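Polyisoprenyl-teichoic acid--peptidoglycan teichoic acid transferase TagV (Bacillus subtilis, PDB 6UF3) belongs to the LytR-CpsA-Psr family of cell-envelope proteins and has a mixed beta-sheet flanked by helices. Local coordinates at residues M42-A54 / K70-L84. Sequence-based numbering, arbitrary orientation.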
ATOM      1  N   MET A  42       9.161  -3.665  -2.527  1.00 17.93           N
ATOM      2  CA  MET A  42       7.730  -3.508  -2.271  1.00 20.52           C
ATOM      3  C   MET A  42       7.139  -4.811  -1.756  1.00 16.78           C
ATOM      4  O   MET A  42       7.497  -5.889  -2.228  1.00 20.18           O
ATOM      5  CB  MET A  42       6.969  -3.060  -3.540  1.00 19.05           C
ATOM      6  CG  MET A  42       5.459  -2.835  -3.291  1.00 19.30           C
ATOM      7  SD  MET A  42       4.503  -2.349  -4.742  1.00 23.38           S
ATOM      8  CE  MET A  42       5.306  -0.804  -5.171  1.00 23.11           C
ATOM      9  N   LEU A  43       6.222  -4.695  -0.788  1.00 17.54           N
ATOM     10  CA  LEU A  43       5.583  -5.846  -0.173  1.00 23.02           C
ATOM     11  C   LEU A  43       4.153  -5.477   0.208  1.00 21.07           C
ATOM     12  O   LEU A  43       3.959  -4.518   0.952  1.00 23.57           O
ATOM     13  CB  LEU A  43       6.384  -6.257   1.066  1.00 30.09           C
ATOM     14  CG  LEU A  43       5.861  -7.274   2.071  1.00 41.08           C
ATOM     15  CD1 LEU A  43       6.018  -8.686   1.519  1.00 48.88           C
ATOM     16  CD2 LEU A  43       6.619  -7.103   3.363  1.00 47.60           C
ATOM     17  N   SER A  44       3.152  -6.213  -0.293  1.00 18.86           N
ATOM     18  CA  SER A  44       1.809  -6.029   0.262  1.00 19.68           C
ATOM     19  C   SER A  44       1.580  -7.021   1.387  1.00 19.40           C
ATOM     20  O   SER A  44       2.171  -8.098   1.417  1.00 21.60           O
ATOM     21  CB  SER A  44       0.718  -6.169  -0.806  1.00 25.42           C
ATOM     22  OG  SER A  44       0.723  -7.446  -1.415  1.00 35.49           O
ATOM     23  N   ILE A  45       0.731  -6.637   2.330  1.00 17.44           N
ATOM     24  CA  ILE A  45       0.372  -7.506   3.446  1.00 20.96           C
ATOM     25  C   ILE A  45      -1.113  -7.834   3.337  1.00 20.01           C
ATOM     26  O   ILE A  45      -1.949  -6.928   3.434  1.00 19.62           O
ATOM     27  CB  ILE A  45       0.674  -6.860   4.805  1.00 20.47           C
ATOM     28  CG1 ILE A  45       2.135  -6.387   4.874  1.00 21.17           C
ATOM     29  CG2 ILE A  45       0.342  -7.852   5.912  1.00 18.26           C
ATOM     30  CD1 ILE A  45       2.419  -5.433   6.059  1.00 25.11           C
ATOM     31  N   PRO A  46      -1.488  -9.106   3.162  1.00 20.00           N
ATOM     32  CA  PRO A  46      -2.910  -9.460   3.039  1.00 17.53           C
ATOM     33  C   PRO A  46      -3.701  -8.991   4.251  1.00 19.79           C
ATOM     34  O   PRO A  46      -3.205  -9.026   5.377  1.00 19.64           O
ATOM     35  CB  PRO A  46      -2.885 -10.993   2.945  1.00 24.79           C
ATOM     36  CG  PRO A  46      -1.531 -11.305   2.367  1.00 24.49           C
ATOM     37  CD  PRO A  46      -0.599 -10.260   2.909  1.00 21.60           C
ATOM     38  N   ARG A  47      -4.937  -8.541   3.997  1.00 23.12           N
ATOM     39  CA  ARG A  47      -5.748  -7.924   5.050  1.00 22.71           C
ATOM     40  C   ARG A  47      -6.066  -8.904   6.171  1.00 22.08           C
ATOM     41  O   ARG A  47      -6.294  -8.486   7.315  1.00 19.90           O
ATOM     42  CB  ARG A  47      -7.048  -7.372   4.461  1.00 26.47           C
ATOM     43  N   ASP A  48      -6.090 -10.200   5.868  1.00 21.07           N
ATOM     44  CA  ASP A  48      -6.429 -11.229   6.846  1.00 20.92           C
ATOM     45  C   ASP A  48      -5.207 -11.839   7.520  1.00 20.99           C
ATOM     46  O   ASP A  48      -5.348 -12.849   8.213  1.00 23.10           O
ATOM     47  CB  ASP A  48      -7.252 -12.335   6.188  1.00 25.45           C
ATOM     48  CG  ASP A  48      -8.535 -11.819   5.564  1.00 33.74           C
ATOM     49  OD1 ASP A  48      -9.409 -11.355   6.319  1.00 32.77           O
ATOM     50  OD2 ASP A  48      -8.668 -11.868   4.321  1.00 32.85           O
ATOM     51  N   THR A  49      -4.020 -11.252   7.353  1.00 22.15           N
ATOM     52  CA  THR A  49      -2.825 -11.835   7.953  1.00 22.92           C
ATOM     53  C   THR A  49      -2.953 -11.887   9.473  1.00 21.86           C
ATOM     54  O   THR A  49      -3.217 -10.873  10.129  1.00 20.30           O
ATOM     55  CB  THR A  49      -1.573 -11.048   7.555  1.00 22.90           C
ATOM     56  OG1 THR A  49      -1.503 -10.958   6.132  1.00 20.53           O
ATOM     57  CG2 THR A  49      -0.317 -11.771   8.045  1.00 22.35           C
ATOM     58  N   ARG A  50      -2.768 -13.083  10.028  1.00 21.57           N
ATOM     59  CA  ARG A  50      -2.918 -13.326  11.463  1.00 22.09           C
ATOM     60  C   ARG A  50      -1.664 -12.852  12.199  1.00 29.24           C
ATOM     61  O   ARG A  50      -0.576 -13.413  12.019  1.00 26.33           O
ATOM     62  CB  ARG A  50      -3.189 -14.807  11.706  1.00 21.75           C
ATOM     63  CG  ARG A  50      -3.484 -15.185  13.163  1.00 23.19           C
ATOM     64  CD  ARG A  50      -4.116 -16.566  13.204  1.00 25.60           C
ATOM     65  NE  ARG A  50      -4.210 -17.130  14.558  1.00 27.35           N
ATOM     66  CZ  ARG A  50      -3.339 -17.994  15.070  1.00 31.90           C
ATOM     67  NH1 ARG A  50      -2.303 -18.406  14.350  1.00 32.61           N
ATOM     68  NH2 ARG A  50      -3.501 -18.458  16.304  1.00 30.24           N
ATOM     69  N   VAL A  51      -1.808 -11.824  13.041  1.00 22.15           N
ATOM     70  CA  VAL A  51      -0.677 -11.164  13.688  1.00 21.10           C
ATOM     71  C   VAL A  51      -1.071 -10.771  15.104  1.00 22.83           C
ATOM     72  O   VAL A  51      -2.252 -10.658  15.439  1.00 23.79           O
ATOM     73  CB  VAL A  51      -0.205  -9.893  12.940  1.00 22.30           C
ATOM     74  CG1 VAL A  51       0.205 -10.218  11.507  1.00 26.14           C
ATOM     75  CG2 VAL A  51      -1.295  -8.818  12.980  1.00 20.67           C
ATOM     76  N   GLN A  52      -0.057 -10.538  15.934  1.00 24.60           N
ATOM     77  CA  GLN A  52      -0.265  -9.907  17.232  1.00 25.21           C
ATOM     78  C   GLN A  52      -0.308  -8.395  17.048  1.00 21.97           C
ATOM     79  O   GLN A  52       0.598  -7.809  16.452  1.00 24.14           O
ATOM     80  CB  GLN A  52       0.838 -10.292  18.216  1.00 31.40           C
ATOM     81  CG  GLN A  52       0.537  -9.901  19.660  1.00 32.45           C
ATOM     82  CD  GLN A  52      -0.451 -10.844  20.333  1.00 43.55           C
ATOM     83  OE1 GLN A  52      -0.424 -12.057  20.118  1.00 44.89           O
ATOM     84  NE2 GLN A  52      -1.329 -10.285  21.157  1.00 47.91           N
ATOM     85  N   LEU A  53      -1.368  -7.761  17.548  1.00 25.75           N
ATOM     86  CA  LEU A  53      -1.439  -6.308  17.456  1.00 22.27           C
ATOM     87  C   LEU A  53      -0.373  -5.685  18.345  1.00 22.69           C
ATOM     88  O   LEU A  53      -0.104  -6.175  19.442  1.00 21.52           O
ATOM     89  CB  LEU A  53      -2.822  -5.811  17.891  1.00 23.44           C
ATOM     90  CG  LEU A  53      -3.976  -6.265  16.997  1.00 28.99           C
ATOM     91  CD1 LEU A  53      -5.289  -5.630  17.439  1.00 35.43           C
ATOM     92  CD2 LEU A  53      -3.672  -5.951  15.545  1.00 31.05           C
ATOM     93  N   ALA A  54       0.225  -4.592  17.880  1.00 21.56           N
ATOM     94  CA  ALA A  54       1.250  -3.935  18.677  1.00 25.82           C
ATOM     95  C   ALA A  54       0.697  -3.546  20.039  1.00 29.15           C
ATOM     96  O   ALA A  54      -0.407  -3.002  20.140  1.00 26.86           O
ATOM     97  CB  ALA A  54       1.765  -2.699  17.943  1.00 26.36           C
ATOM     98  N   LYS A  70      -8.434  -0.418  15.817  1.00 30.13           N
ATOM     99  CA  LYS A  70      -8.138  -0.570  17.236  1.00 31.33           C
ATOM    100  C   LYS A  70      -6.936   0.278  17.623  1.00 34.25           C
ATOM    101  O   LYS A  70      -5.968  -0.199  18.222  1.00 32.64           O
ATOM    102  CB  LYS A  70      -7.920  -2.044  17.556  1.00 30.43           C
ATOM    103  CG  LYS A  70      -9.163  -2.889  17.321  1.00 30.72           C
ATOM    104  CD  LYS A  70      -8.975  -4.291  17.841  1.00 37.28           C
ATOM    105  CE  LYS A  70     -10.193  -5.153  17.558  1.00 40.05           C
ATOM    106  NZ  LYS A  70     -11.448  -4.516  18.021  1.00 40.08           N
ATOM    107  N   GLY A  71      -6.982   1.562  17.267  1.00 33.71           N
ATOM    108  CA  GLY A  71      -5.904   2.481  17.578  1.00 33.21           C
ATOM    109  C   GLY A  71      -5.472   3.367  16.422  1.00 34.59           C
ATOM    110  O   GLY A  71      -4.581   4.207  16.577  1.00 38.93           O
ATOM    111  N   GLY A  72      -6.080   3.185  15.258  1.00 31.50           N
ATOM    112  CA  GLY A  72      -5.837   4.088  14.144  1.00 28.31           C
ATOM    113  C   GLY A  72      -4.520   3.853  13.424  1.00 31.15           C
ATOM    114  O   GLY A  72      -3.903   2.777  13.494  1.00 26.85           O
ATOM    115  N   LYS A  73      -4.080   4.894  12.707  1.00 28.45           N
ATOM    116  CA  LYS A  73      -2.864   4.750  11.914  1.00 26.95           C
ATOM    117  C   LYS A  73      -1.655   4.439  12.784  1.00 25.33           C
ATOM    118  O   LYS A  73      -0.761   3.707  12.345  1.00 24.01           O
ATOM    119  CB  LYS A  73      -2.606   6.002  11.073  1.00 33.17           C
ATOM    120  CG  LYS A  73      -2.206   7.230  11.871  1.00 40.59           C
ATOM    121  CD  LYS A  73      -1.727   8.354  10.970  1.00 40.36           C
ATOM    122  CE  LYS A  73      -1.502   9.624  11.762  1.00 45.90           C
ATOM    123  NZ  LYS A  73      -2.691   9.982  12.604  1.00 52.50           N
ATOM    124  N   ASP A  74      -1.600   4.979  14.008  1.00 26.28           N
ATOM    125  CA  ASP A  74      -0.476   4.680  14.895  1.00 25.90           C
ATOM    126  C   ASP A  74      -0.422   3.193  15.226  1.00 25.67           C
ATOM    127  O   ASP A  74       0.659   2.583  15.243  1.00 22.33           O
ATOM    128  CB  ASP A  74      -0.584   5.494  16.191  1.00 26.69           C
ATOM    129  CG  ASP A  74      -0.377   6.988  15.986  1.00 30.56           C
ATOM    130  OD1 ASP A  74       0.010   7.418  14.875  1.00 31.61           O
ATOM    131  OD2 ASP A  74      -0.598   7.739  16.962  1.00 38.07           O
ATOM    132  N   GLU A  75      -1.583   2.591  15.502  1.00 20.59           N
ATOM    133  CA  GLU A  75      -1.609   1.160  15.800  1.00 20.46           C
ATOM    134  C   GLU A  75      -1.256   0.335  14.567  1.00 21.18           C
ATOM    135  O   GLU A  75      -0.510  -0.646  14.667  1.00 20.93           O
ATOM    136  CB  GLU A  75      -2.976   0.776  16.378  1.00 21.58           C
ATOM    137  CG  GLU A  75      -3.125  -0.679  16.766  1.00 24.15           C
ATOM    138  CD  GLU A  75      -2.215  -1.112  17.906  1.00 25.21           C
ATOM    139  OE1 GLU A  75      -1.763  -0.264  18.688  1.00 29.82           O
ATOM    140  OE2 GLU A  75      -1.948  -2.325  18.021  1.00 29.12           O
ATOM    141  N   THR A  76      -1.742   0.736  13.385  1.00 18.60           N
ATOM    142  CA  THR A  76      -1.377  -0.004  12.178  1.00 19.92           C
ATOM    143  C   THR A  76       0.123   0.081  11.907  1.00 20.76           C
ATOM    144  O   THR A  76       0.768  -0.930  11.607  1.00 17.51           O
ATOM    145  CB  THR A  76      -2.152   0.527  10.968  1.00 18.60           C
ATOM    146  OG1 THR A  76      -3.545   0.301  11.171  1.00 18.76           O
ATOM    147  CG2 THR A  76      -1.738  -0.220   9.721  1.00 19.07           C
ATOM    148  N   VAL A  77       0.692   1.289  12.001  1.00 19.67           N
ATOM    149  CA  VAL A  77       2.123   1.471  11.769  1.00 17.84           C
ATOM    150  C   VAL A  77       2.931   0.599  12.717  1.00 20.31           C
ATOM    151  O   VAL A  77       3.854  -0.110  12.300  1.00 20.70           O
ATOM    152  CB  VAL A  77       2.519   2.949  11.904  1.00 23.05           C
ATOM    153  CG1 VAL A  77       4.046   3.071  11.970  1.00 23.75           C
ATOM    154  CG2 VAL A  77       1.976   3.761  10.709  1.00 21.79           C
ATOM    155  N   GLU A  78       2.594   0.627  14.002  1.00 18.71           N
ATOM    156  CA  GLU A  78       3.379  -0.141  14.961  1.00 19.51           C
ATOM    157  C   GLU A  78       3.188  -1.642  14.770  1.00 19.79           C
ATOM    158  O   GLU A  78       4.126  -2.425  14.966  1.00 21.50           O
ATOM    159  CB  GLU A  78       3.005   0.268  16.384  1.00 22.16           C
ATOM    160  CG  GLU A  78       4.149   0.140  17.358  1.00 31.81           C
ATOM    161  CD  GLU A  78       3.713   0.324  18.807  1.00 33.98           C
ATOM    162  OE1 GLU A  78       2.515   0.581  19.047  1.00 33.90           O
ATOM    163  OE2 GLU A  78       4.575   0.205  19.700  1.00 39.88           O
ATOM    164  N   THR A  79       1.979  -2.068  14.400  1.00 19.10           N
ATOM    165  CA  THR A  79       1.753  -3.485  14.147  1.00 15.94           C
ATOM    166  C   THR A  79       2.559  -3.965  12.941  1.00 14.94           C
ATOM    167  O   THR A  79       3.143  -5.055  12.975  1.00 18.66           O
ATOM    168  CB  THR A  79       0.256  -3.750  13.959  1.00 17.05           C
ATOM    169  OG1 THR A  79      -0.429  -3.406  15.170  1.00 18.58           O
ATOM    170  CG2 THR A  79      -0.001  -5.232  13.649  1.00 19.72           C
ATOM    171  N   VAL A  80       2.642  -3.140  11.892  1.00 16.24           N
ATOM    172  CA  VAL A  80       3.460  -3.489  10.731  1.00 18.21           C
ATOM    173  C   VAL A  80       4.940  -3.485  11.091  1.00 20.37           C
ATOM    174  O   VAL A  80       5.697  -4.370  10.663  1.00 18.35           O
ATOM    175  CB  VAL A  80       3.143  -2.532   9.566  1.00 14.70           C
ATOM    176  CG1 VAL A  80       4.183  -2.696   8.435  1.00 17.36           C
ATOM    177  CG2 VAL A  80       1.749  -2.812   9.047  1.00 17.31           C
ATOM    178  N   GLU A  81       5.386  -2.494  11.870  1.00 18.76           N
ATOM    179  CA  GLU A  81       6.774  -2.479  12.341  1.00 18.19           C
ATOM    180  C   GLU A  81       7.126  -3.778  13.069  1.00 21.85           C
ATOM    181  O   GLU A  81       8.185  -4.374  12.838  1.00 20.48           O
ATOM    182  CB  GLU A  81       7.011  -1.276  13.259  1.00 19.38           C
ATOM    183  CG  GLU A  81       7.123   0.050  12.499  1.00 18.61           C
ATOM    184  CD  GLU A  81       7.347   1.247  13.402  1.00 23.15           C
ATOM    185  OE1 GLU A  81       6.805   1.280  14.536  1.00 25.32           O
ATOM    186  OE2 GLU A  81       8.074   2.176  12.987  1.00 23.60           O
ATOM    187  N   ASN A  82       6.255  -4.218  13.972  1.00 20.83           N
ATOM    188  CA  ASN A  82       6.528  -5.439  14.722  1.00 21.31           C
ATOM    189  C   ASN A  82       6.523  -6.664  13.814  1.00 20.27           C
ATOM    190  O   ASN A  82       7.341  -7.580  13.986  1.00 22.07           O
ATOM    191  CB  ASN A  82       5.489  -5.600  15.828  1.00 20.80           C
ATOM    192  CG  ASN A  82       5.678  -4.604  16.955  1.00 27.82           C
ATOM    193  OD1 ASN A  82       6.638  -3.831  16.958  1.00 30.21           O
ATOM    194  ND2 ASN A  82       4.770  -4.627  17.932  1.00 27.97           N
ATOM    195  N   PHE A  83       5.599  -6.701  12.857  1.00 19.45           N
ATOM    196  CA  PHE A  83       5.483  -7.842  11.958  1.00 21.52           C
ATOM    197  C   PHE A  83       6.704  -7.969  11.051  1.00 19.73           C
ATOM    198  O   PHE A  83       7.228  -9.078  10.858  1.00 21.81           O
ATOM    199  CB  PHE A  83       4.206  -7.701  11.132  1.00 17.75           C
ATOM    200  CG  PHE A  83       3.961  -8.840  10.195  1.00 19.81           C
ATOM    201  CD1 PHE A  83       3.757 -10.120  10.671  1.00 21.58           C
ATOM    202  CD2 PHE A  83       3.920  -8.625   8.826  1.00 19.66           C
ATOM    203  CE1 PHE A  83       3.526 -11.167   9.801  1.00 25.81           C
ATOM    204  CE2 PHE A  83       3.689  -9.669   7.956  1.00 23.27           C
ATOM    205  CZ  PHE A  83       3.496 -10.941   8.446  1.00 24.23           C
ATOM    206  N   LEU A  84       7.168  -6.851  10.487  1.00 20.33           N
ATOM    207  CA  LEU A  84       8.279  -6.883   9.541  1.00 19.18           C
ATOM    208  C   LEU A  84       9.627  -6.635  10.195  1.00 23.86           C
ATOM    209  O   LEU A  84      10.656  -6.745   9.510  1.00 22.41           O
ATOM    210  CB  LEU A  84       8.070  -5.841   8.430  1.00 19.23           C
ATOM    211  CG  LEU A  84       6.825  -6.041   7.565  1.00 21.35           C
ATOM    212  CD1 LEU A  84       6.661  -4.929   6.502  1.00 18.44           C
ATOM    213  CD2 LEU A  84       6.820  -7.427   6.939  1.00 23.82           C
TER
HETATM  214  O   HOH W   1       2.647  -7.494  14.483  1.00 22.44           O
HETATM  215  O   HOH W   2       3.002  -6.938  17.881  1.00 31.36           O
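T79, on helix 72-84, grips the chain at A54 while its methyl reaches back toward V51. From CB, 4.0 Å from A54 N, its two branches part. With chi1 at -62°, OG1 stands opposite the carbonyl carbon, where it accepts a nearly straight hydrogen bond from A54 N (3.0 Å, 176° at the hydrogen) and donates to E75 O one turn earlier. That carbonyl also takes the N-H of T79, the two donors arriving from opposite faces of its plane. The other branch, CG2, rests 3.9 Å from V51 CG2 and beside Q52 O. Water 1 links that oxygen to T79 O, and water 2 links it to N82 ND2. The A54 methyl sits among E78, T79 and N82, and E75, its chain bent at chi2 (65°), brings OE2 to 2.7 Å from A54 O. On the helix face carrying V80, F83 and L84 the contact is apolar. The F83 ring meets V51 CG1 at CD1 (3.7 Å) and T49 CG2 at CZ, with I45 CG2 near CE2. I45 CD1 lies against both methyls of V80, and L43 and L84 meet tip to tip, CD2 to CD2, at 3.6 Å. V80 and L84 also touch V30 of strand 25-34, packing this face on the central sheet. Apolar packing and polar contacts spread from E75 to N82, with T79 in both, thus join the helix to the chain leaving strand 39-44. So short an approach to A54 O is consistent with a proton on the E75 carboxyl group, whose pKa the carbonyl would tend to raise.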